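Local coordinates for protein citrate synthase (Sulfolobus solfataricus, PDB 1O7X) that belongs to the citrate synthase family and forms a predominantly helical subunit that pairs with a second copy of itself, at residues I93-V98 against Y135-G140; V98-L103 against A128-N133. All coordinates share one frame; numbering follows the deposited sequence.

Contact 1. Residues I93-V98 against Y135-G140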
ATOM      1  N   ILE A  93      -5.357  -1.373  12.633  1.00 21.59           N
ATOM      2  CA  ILE A  93      -5.147  -1.465  11.173  1.00 21.91           C
ATOM      3  C   ILE A  93      -3.665  -1.695  10.887  1.00 22.32           C
ATOM      4  O   ILE A  93      -3.310  -2.441   9.979  1.00 21.99           O
ATOM      5  CB  ILE A  93      -5.678  -0.210  10.467  1.00 20.48           C
ATOM      6  CG1 ILE A  93      -7.185  -0.083  10.628  1.00 19.85           C
ATOM      7  CG2 ILE A  93      -5.235  -0.156   9.011  1.00 19.99           C
ATOM      8  CD1 ILE A  93      -8.059  -1.316  10.523  1.00 18.50           C
ATOM      9  N   GLY A  94      -2.805  -1.095  11.712  1.00 23.15           N
ATOM     10  CA  GLY A  94      -1.367  -1.172  11.663  1.00 23.18           C
ATOM     11  C   GLY A  94      -0.941  -2.624  11.844  1.00 24.26           C
ATOM     12  O   GLY A  94      -0.135  -3.185  11.095  1.00 23.63           O
ATOM     13  N   LEU A  95      -1.546  -3.232  12.871  1.00 25.26           N
ATOM     14  CA  LEU A  95      -1.233  -4.635  13.168  1.00 25.82           C
ATOM     15  C   LEU A  95      -1.701  -5.463  11.988  1.00 27.26           C
ATOM     16  O   LEU A  95      -1.001  -6.399  11.655  1.00 29.42           O
ATOM     17  CB  LEU A  95      -1.852  -5.133  14.456  1.00 26.11           C
ATOM     18  CG  LEU A  95      -1.413  -4.614  15.822  1.00 25.82           C
ATOM     19  CD1 LEU A  95      -2.269  -5.189  16.944  1.00 24.71           C
ATOM     20  CD2 LEU A  95       0.038  -4.949  16.113  1.00 25.41           C
ATOM     21  N   LEU A  96      -2.839  -5.155  11.359  1.00 28.09           N
ATOM     22  CA  LEU A  96      -3.315  -5.918  10.216  1.00 27.20           C
ATOM     23  C   LEU A  96      -2.290  -5.815   9.095  1.00 27.00           C
ATOM     24  O   LEU A  96      -1.776  -6.846   8.660  1.00 26.72           O
ATOM     25  CB  LEU A  96      -4.680  -5.425   9.793  1.00 28.45           C
ATOM     26  CG  LEU A  96      -5.983  -6.154  10.034  1.00 28.18           C
ATOM     27  CD1 LEU A  96      -5.836  -7.504  10.715  1.00 27.51           C
ATOM     28  CD2 LEU A  96      -6.940  -5.235  10.793  1.00 27.43           C
ATOM     29  N   GLU A  97      -1.907  -4.618   8.699  1.00 27.66           N
ATOM     30  CA  GLU A  97      -0.833  -4.338   7.746  1.00 28.28           C
ATOM     31  C   GLU A  97       0.394  -5.225   7.973  1.00 28.50           C
ATOM     32  O   GLU A  97       0.971  -5.890   7.083  1.00 29.00           O
ATOM     33  CB  GLU A  97      -0.520  -2.867   7.949  1.00 28.93           C
ATOM     34  CG  GLU A  97      -0.023  -1.918   6.886  1.00 30.96           C
ATOM     35  CD  GLU A  97       0.028  -0.506   7.448  1.00 32.42           C
ATOM     36  OE1 GLU A  97       0.704  -0.335   8.494  1.00 34.74           O
ATOM     37  OE2 GLU A  97      -0.572   0.457   6.950  1.00 32.31           O
ATOM     38  N   VAL A  98       0.863  -5.309   9.221  1.00 26.63           N
ATOM     39  CA  VAL A  98       1.997  -6.169   9.525  1.00 27.02           C
ATOM     40  C   VAL A  98       1.703  -7.621   9.176  1.00 27.41           C
ATOM     41  O   VAL A  98       2.547  -8.364   8.686  1.00 26.81           O
ATOM     42  CB  VAL A  98       2.316  -6.048  11.021  1.00 27.39           C
ATOM     43  CG1 VAL A  98       3.345  -7.074  11.416  1.00 27.62           C
ATOM     44  CG2 VAL A  98       2.819  -4.662  11.360  1.00 27.60           C
ATOM     45  N   TYR A 135      -7.265  -8.573  17.769  1.00 28.75           N
ATOM     46  CA  TYR A 135      -8.066  -8.326  18.940  1.00 30.01           C
ATOM     47  C   TYR A 135      -7.498  -8.994  20.190  1.00 31.23           C
ATOM     48  O   TYR A 135      -7.332  -8.324  21.217  1.00 30.91           O
ATOM     49  CB  TYR A 135      -9.490  -8.845  18.723  1.00 30.66           C
ATOM     50  CG  TYR A 135     -10.344  -8.791  19.966  1.00 32.03           C
ATOM     51  CD1 TYR A 135     -10.445  -7.608  20.690  1.00 32.86           C
ATOM     52  CD2 TYR A 135     -11.022  -9.904  20.444  1.00 33.06           C
ATOM     53  CE1 TYR A 135     -11.233  -7.516  21.820  1.00 33.08           C
ATOM     54  CE2 TYR A 135     -11.798  -9.831  21.593  1.00 33.17           C
ATOM     55  CZ  TYR A 135     -11.919  -8.634  22.259  1.00 33.27           C
ATOM     56  OH  TYR A 135     -12.714  -8.515  23.381  1.00 33.91           O
ATOM     57  N   ARG A 136      -7.205 -10.307  20.108  1.00 31.77           N
ATOM     58  CA  ARG A 136      -6.679 -10.974  21.294  1.00 32.04           C
ATOM     59  C   ARG A 136      -5.419 -10.310  21.815  1.00 31.98           C
ATOM     60  O   ARG A 136      -5.275 -10.123  23.008  1.00 32.02           O
ATOM     61  CB  ARG A 136      -6.419 -12.452  21.093  1.00 32.41           C
ATOM     62  CG  ARG A 136      -7.551 -13.182  20.405  1.00 33.88           C
ATOM     63  CD  ARG A 136      -7.409 -14.684  20.638  1.00 35.27           C
ATOM     64  NE  ARG A 136      -8.544 -15.144  21.400  1.00 38.01           N
ATOM     65  CZ  ARG A 136      -8.656 -15.462  22.674  1.00 38.50           C
ATOM     66  NH1 ARG A 136      -7.611 -15.395  23.481  1.00 39.28           N
ATOM     67  NH2 ARG A 136      -9.850 -15.835  23.117  1.00 38.58           N
ATOM     68  N   ARG A 137      -4.524  -9.898  20.938  1.00 33.47           N
ATOM     69  CA  ARG A 137      -3.250  -9.305  21.309  1.00 33.56           C
ATOM     70  C   ARG A 137      -3.412  -7.936  21.921  1.00 33.31           C
ATOM     71  O   ARG A 137      -2.547  -7.515  22.692  1.00 34.69           O
ATOM     72  CB  ARG A 137      -2.357  -9.292  20.070  1.00 34.37           C
ATOM     73  CG  ARG A 137      -1.620  -8.001  19.785  1.00 34.84           C
ATOM     74  CD  ARG A 137      -0.145  -8.143  20.037  1.00 35.87           C
ATOM     75  NE  ARG A 137       0.389  -7.073  20.876  1.00 36.54           N
ATOM     76  CZ  ARG A 137       1.006  -7.343  22.018  1.00 36.58           C
ATOM     77  NH1 ARG A 137       1.147  -8.587  22.426  1.00 38.05           N
ATOM     78  NH2 ARG A 137       1.509  -6.431  22.807  1.00 37.21           N
ATOM     79  N   LYS A 138      -4.466  -7.213  21.572  1.00 32.86           N
ATOM     80  CA  LYS A 138      -4.683  -5.875  22.098  1.00 31.91           C
ATOM     81  C   LYS A 138      -5.367  -5.933  23.462  1.00 31.96           C
ATOM     82  O   LYS A 138      -5.454  -4.919  24.158  1.00 33.33           O
ATOM     83  CB  LYS A 138      -5.469  -5.002  21.132  1.00 31.55           C
ATOM     84  CG  LYS A 138      -4.914  -4.686  19.768  1.00 30.80           C
ATOM     85  CD  LYS A 138      -5.431  -3.358  19.202  1.00 28.82           C
ATOM     86  CE  LYS A 138      -4.723  -2.231  19.888  1.00 27.91           C
ATOM     87  NZ  LYS A 138      -5.483  -1.017  20.171  1.00 28.95           N
ATOM     88  N   GLU A 139      -5.944  -7.053  23.815  1.00 31.06           N
ATOM     89  CA  GLU A 139      -6.569  -7.321  25.084  1.00 32.24           C
ATOM     90  C   GLU A 139      -5.626  -8.175  25.950  1.00 33.73           C
ATOM     91  O   GLU A 139      -5.937  -8.537  27.094  1.00 34.12           O
ATOM     92  CB  GLU A 139      -7.870  -8.105  24.934  1.00 31.98           C
ATOM     93  CG  GLU A 139      -9.148  -7.393  24.628  1.00 30.88           C
ATOM     94  CD  GLU A 139      -9.390  -6.105  25.377  1.00 31.69           C
ATOM     95  OE1 GLU A 139      -9.514  -6.188  26.629  1.00 32.37           O
ATOM     96  OE2 GLU A 139      -9.447  -5.034  24.730  1.00 30.48           O
ATOM     97  N   GLY A 140      -4.481  -8.545  25.367  1.00 33.54           N
ATOM     98  CA  GLY A 140      -3.473  -9.361  25.994  1.00 33.65           C
ATOM     99  C   GLY A 140      -3.706 -10.860  26.093  1.00 33.68           C
ATOM    100  O   GLY A 140      -2.993 -11.541  26.849  1.00 33.99           O
TER
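Leu-95 meets the side chains of Arg-137 and Lys-138 with a single methyl group, a worked example of how one leucine can join two helices through the hydrocarbon parts of charged residues. Its CB already points toward 135-140. From there CG stands anti to the carbonyl carbon (chi1 -68°), and CD1 then extends the chain away from CA (chi2 175°), spanning backbones whose nearest CA atoms, those of Leu-95 and Arg-137, are 9.6 Å apart. At the tip, CD1 of Leu-95 lies 3.9 Å from CG of Lys-138 and 4.0 Å from CG of Arg-137. The arginine chain runs at about a right angle to the leucine, while the lysine passes it on a slant. Both are touched near their roots, at the first methylene beyond CB, and their charged ends are left out of the contact. Lys-138 forms a cation-pi interaction with Tyr-328, and Arg-137 packs on Ile-83, Tyr-84 and Lys-88. Leu-95 also packs on Val-134 of helix 116-138 and on Ser-105 of the second subunit. The C-terminal end of helix 116-138 is thus joined to helix 92-106, which also packs against the second subunit. With no hydrogen bond or salt bridge between the segments, the attraction is dispersive and hydrophobic, so it depends on shape and burial and carries little directional constraint.

Contact 2. Residues V98-L103 against A128-N133; sequences VGTAAL and ATLVAN
Leu-130 reaches across to Gly-99, Thr-100 and Leu-103, and its CD1 methyl touches all three. CD1 of Leu-130 sits 3.8 Å from the backbone C of Gly-99, 4.0 Å from CG2 of Thr-100 and 3.9 Å from CD1 of Leu-103, the two leucines meeting tip to tip. The other branch, CD2, lies 4.2 Å from CA of Gly-99, where the lack of a side chain lets the leucine rest directly on the backbone. The principle illustrated is close helix contact at a glycine. The axes of the segments 98-103 and 128-133 run roughly antiparallel, at 141°, with a closest approach of 10.8 Å, within the mainly helical fold of a citrate synthase subunit. Val-79 and Ile-83 of helix 77-85 cover Leu-130 further, and Val-79 also touches Leu-103. Thr-100 offers its methyl because CG2 is anti to the carbonyl carbon; its OG1 is hydrogen-bonded to the carbonyl oxygens of Leu-96 and Glu-97 in its own helix. Beyond Leu-130, Asn-133 ND2 donates to Thr-129 O at 2.8 Å, from above the carbonyl plane, and that oxygen also accepts a hydrogen bond from the backbone N of Asn-133. The same ND2 is hydrogen-bonded to Arg-144 O, linking helix 116-138 to the loop that follows it.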
ATOM      1  N   VAL A  98       0.863  -5.309   9.221  1.00 26.63           N
ATOM      2  CA  VAL A  98       1.997  -6.169   9.525  1.00 27.02           C
ATOM      3  C   VAL A  98       1.703  -7.621   9.176  1.00 27.41           C
ATOM      4  O   VAL A  98       2.547  -8.364   8.686  1.00 26.81           O
ATOM      5  CB  VAL A  98       2.316  -6.048  11.021  1.00 27.39           C
ATOM      6  CG1 VAL A  98       3.345  -7.074  11.416  1.00 27.62           C
ATOM      7  CG2 VAL A  98       2.819  -4.662  11.360  1.00 27.60           C
ATOM      8  N   GLY A  99       0.525  -8.124   9.558  1.00 28.22           N
ATOM      9  CA  GLY A  99       0.102  -9.489   9.322  1.00 27.88           C
ATOM     10  C   GLY A  99      -0.075  -9.799   7.839  1.00 28.75           C
ATOM     11  O   GLY A  99       0.263 -10.913   7.411  1.00 29.06           O
ATOM     12  N   THR A 100      -0.584  -8.848   7.049  1.00 27.99           N
ATOM     13  CA  THR A 100      -0.766  -9.140   5.626  1.00 28.83           C
ATOM     14  C   THR A 100       0.568  -9.102   4.895  1.00 28.80           C
ATOM     15  O   THR A 100       0.818  -9.889   3.983  1.00 28.57           O
ATOM     16  CB  THR A 100      -1.792  -8.173   5.013  1.00 29.85           C
ATOM     17  OG1 THR A 100      -1.604  -6.898   5.652  1.00 31.20           O
ATOM     18  CG2 THR A 100      -3.218  -8.632   5.272  1.00 29.60           C
ATOM     19  N   ALA A 101       1.445  -8.180   5.316  1.00 27.29           N
ATOM     20  CA  ALA A 101       2.807  -8.146   4.813  1.00 25.66           C
ATOM     21  C   ALA A 101       3.511  -9.442   5.221  1.00 25.24           C
ATOM     22  O   ALA A 101       4.195 -10.075   4.392  1.00 25.08           O
ATOM     23  CB  ALA A 101       3.580  -6.926   5.296  1.00 25.22           C
ATOM     24  N   ALA A 102       3.330  -9.880   6.476  1.00 24.38           N
ATOM     25  CA  ALA A 102       4.028 -11.141   6.822  1.00 24.87           C
ATOM     26  C   ALA A 102       3.539 -12.221   5.876  1.00 24.56           C
ATOM     27  O   ALA A 102       4.352 -12.707   5.092  1.00 22.30           O
ATOM     28  CB  ALA A 102       4.055 -11.444   8.294  1.00 23.85           C
ATOM     29  N   LEU A 103       2.243 -12.468   5.732  1.00 27.38           N
ATOM     30  CA  LEU A 103       1.731 -13.444   4.763  1.00 28.84           C
ATOM     31  C   LEU A 103       2.156 -13.248   3.310  1.00 29.56           C
ATOM     32  O   LEU A 103       2.412 -14.204   2.555  1.00 28.61           O
ATOM     33  CB  LEU A 103       0.201 -13.444   4.848  1.00 28.93           C
ATOM     34  CG  LEU A 103      -0.429 -14.170   6.046  1.00 27.90           C
ATOM     35  CD1 LEU A 103      -1.877 -13.745   6.231  1.00 26.10           C
ATOM     36  CD2 LEU A 103      -0.311 -15.660   5.796  1.00 27.68           C
ATOM     37  N   ALA A 128     -10.022 -13.489   8.714  1.00 31.14           N
ATOM     38  CA  ALA A 128     -10.736 -13.737   9.965  1.00 31.30           C
ATOM     39  C   ALA A 128      -9.770 -14.067  11.095  1.00 30.17           C
ATOM     40  O   ALA A 128      -9.936 -13.569  12.219  1.00 30.25           O
ATOM     41  CB  ALA A 128     -11.769 -14.836   9.797  1.00 32.86           C
ATOM     42  N   THR A 129      -8.791 -14.926  10.858  1.00 29.72           N
ATOM     43  CA  THR A 129      -7.783 -15.273  11.869  1.00 29.53           C
ATOM     44  C   THR A 129      -6.978 -14.038  12.291  1.00 28.36           C
ATOM     45  O   THR A 129      -6.816 -13.753  13.482  1.00 26.86           O
ATOM     46  CB  THR A 129      -6.852 -16.370  11.313  1.00 29.75           C
ATOM     47  OG1 THR A 129      -7.661 -17.536  11.112  1.00 30.46           O
ATOM     48  CG2 THR A 129      -5.704 -16.723  12.223  1.00 29.78           C
ATOM     49  N   LEU A 130      -6.541 -13.251  11.300  1.00 27.19           N
ATOM     50  CA  LEU A 130      -5.794 -12.037  11.570  1.00 27.45           C
ATOM     51  C   LEU A 130      -6.598 -11.144  12.502  1.00 27.98           C
ATOM     52  O   LEU A 130      -6.217 -10.867  13.650  1.00 28.30           O
ATOM     53  CB  LEU A 130      -5.350 -11.324  10.293  1.00 27.99           C
ATOM     54  CG  LEU A 130      -4.125 -11.899   9.552  1.00 28.47           C
ATOM     55  CD1 LEU A 130      -3.682 -11.029   8.379  1.00 26.80           C
ATOM     56  CD2 LEU A 130      -2.933 -12.090  10.485  1.00 27.87           C
ATOM     57  N   VAL A 131      -7.779 -10.738  12.044  1.00 27.55           N
ATOM     58  CA  VAL A 131      -8.674  -9.893  12.820  1.00 26.45           C
ATOM     59  C   VAL A 131      -8.956 -10.449  14.200  1.00 27.86           C
ATOM     60  O   VAL A 131      -8.876  -9.757  15.239  1.00 29.01           O
ATOM     61  CB  VAL A 131      -9.963  -9.712  12.018  1.00 25.38           C
ATOM     62  CG1 VAL A 131     -10.909  -8.745  12.697  1.00 26.50           C
ATOM     63  CG2 VAL A 131      -9.588  -9.200  10.638  1.00 25.46           C
ATOM     64  N   ALA A 132      -9.243 -11.754  14.276  1.00 27.85           N
ATOM     65  CA  ALA A 132      -9.506 -12.333  15.598  1.00 27.79           C
ATOM     66  C   ALA A 132      -8.299 -12.114  16.492  1.00 27.64           C
ATOM     67  O   ALA A 132      -8.467 -11.621  17.609  1.00 26.51           O
ATOM     68  CB  ALA A 132      -9.893 -13.791  15.435  1.00 28.50           C
ATOM     69  N   ASN A 133      -7.094 -12.431  15.985  1.00 28.00           N
ATOM     70  CA  ASN A 133      -5.871 -12.317  16.785  1.00 26.95           C
ATOM     71  C   ASN A 133      -5.296 -10.947  17.002  1.00 25.90           C
ATOM     72  O   ASN A 133      -4.588 -10.730  17.989  1.00 24.57           O
ATOM     73  CB  ASN A 133      -4.836 -13.305  16.239  1.00 27.55           C
ATOM     74  CG  ASN A 133      -5.397 -14.684  16.594  1.00 28.74           C
ATOM     75  OD1 ASN A 133      -5.399 -14.996  17.785  1.00 29.18           O
ATOM     76  ND2 ASN A 133      -5.869 -15.402  15.591  1.00 28.43           N
TER

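Overall arrangement
Followed from the N terminus, the chain enters helix 92-106 through 93-98 and continues at once into 98-103, the two segments sharing Val-98. It then crosses to helix 116-138, where 128-133 closes the shorter loop of contact 2 before 135-140 closes the longer loop of contact 1. Contact 2 is therefore nested inside contact 1, as expected for two helices running in roughly opposite directions. The centres are 8 Å apart, and Leu-96, in segment 93-98, packs with CD1 on CB of Leu-130 and on the backbone N of Val-131, so the segments of the two contacts touch. Together they join one helix pair at two successive places, with helix 77-85 beside both and the second subunit against helix 92-106.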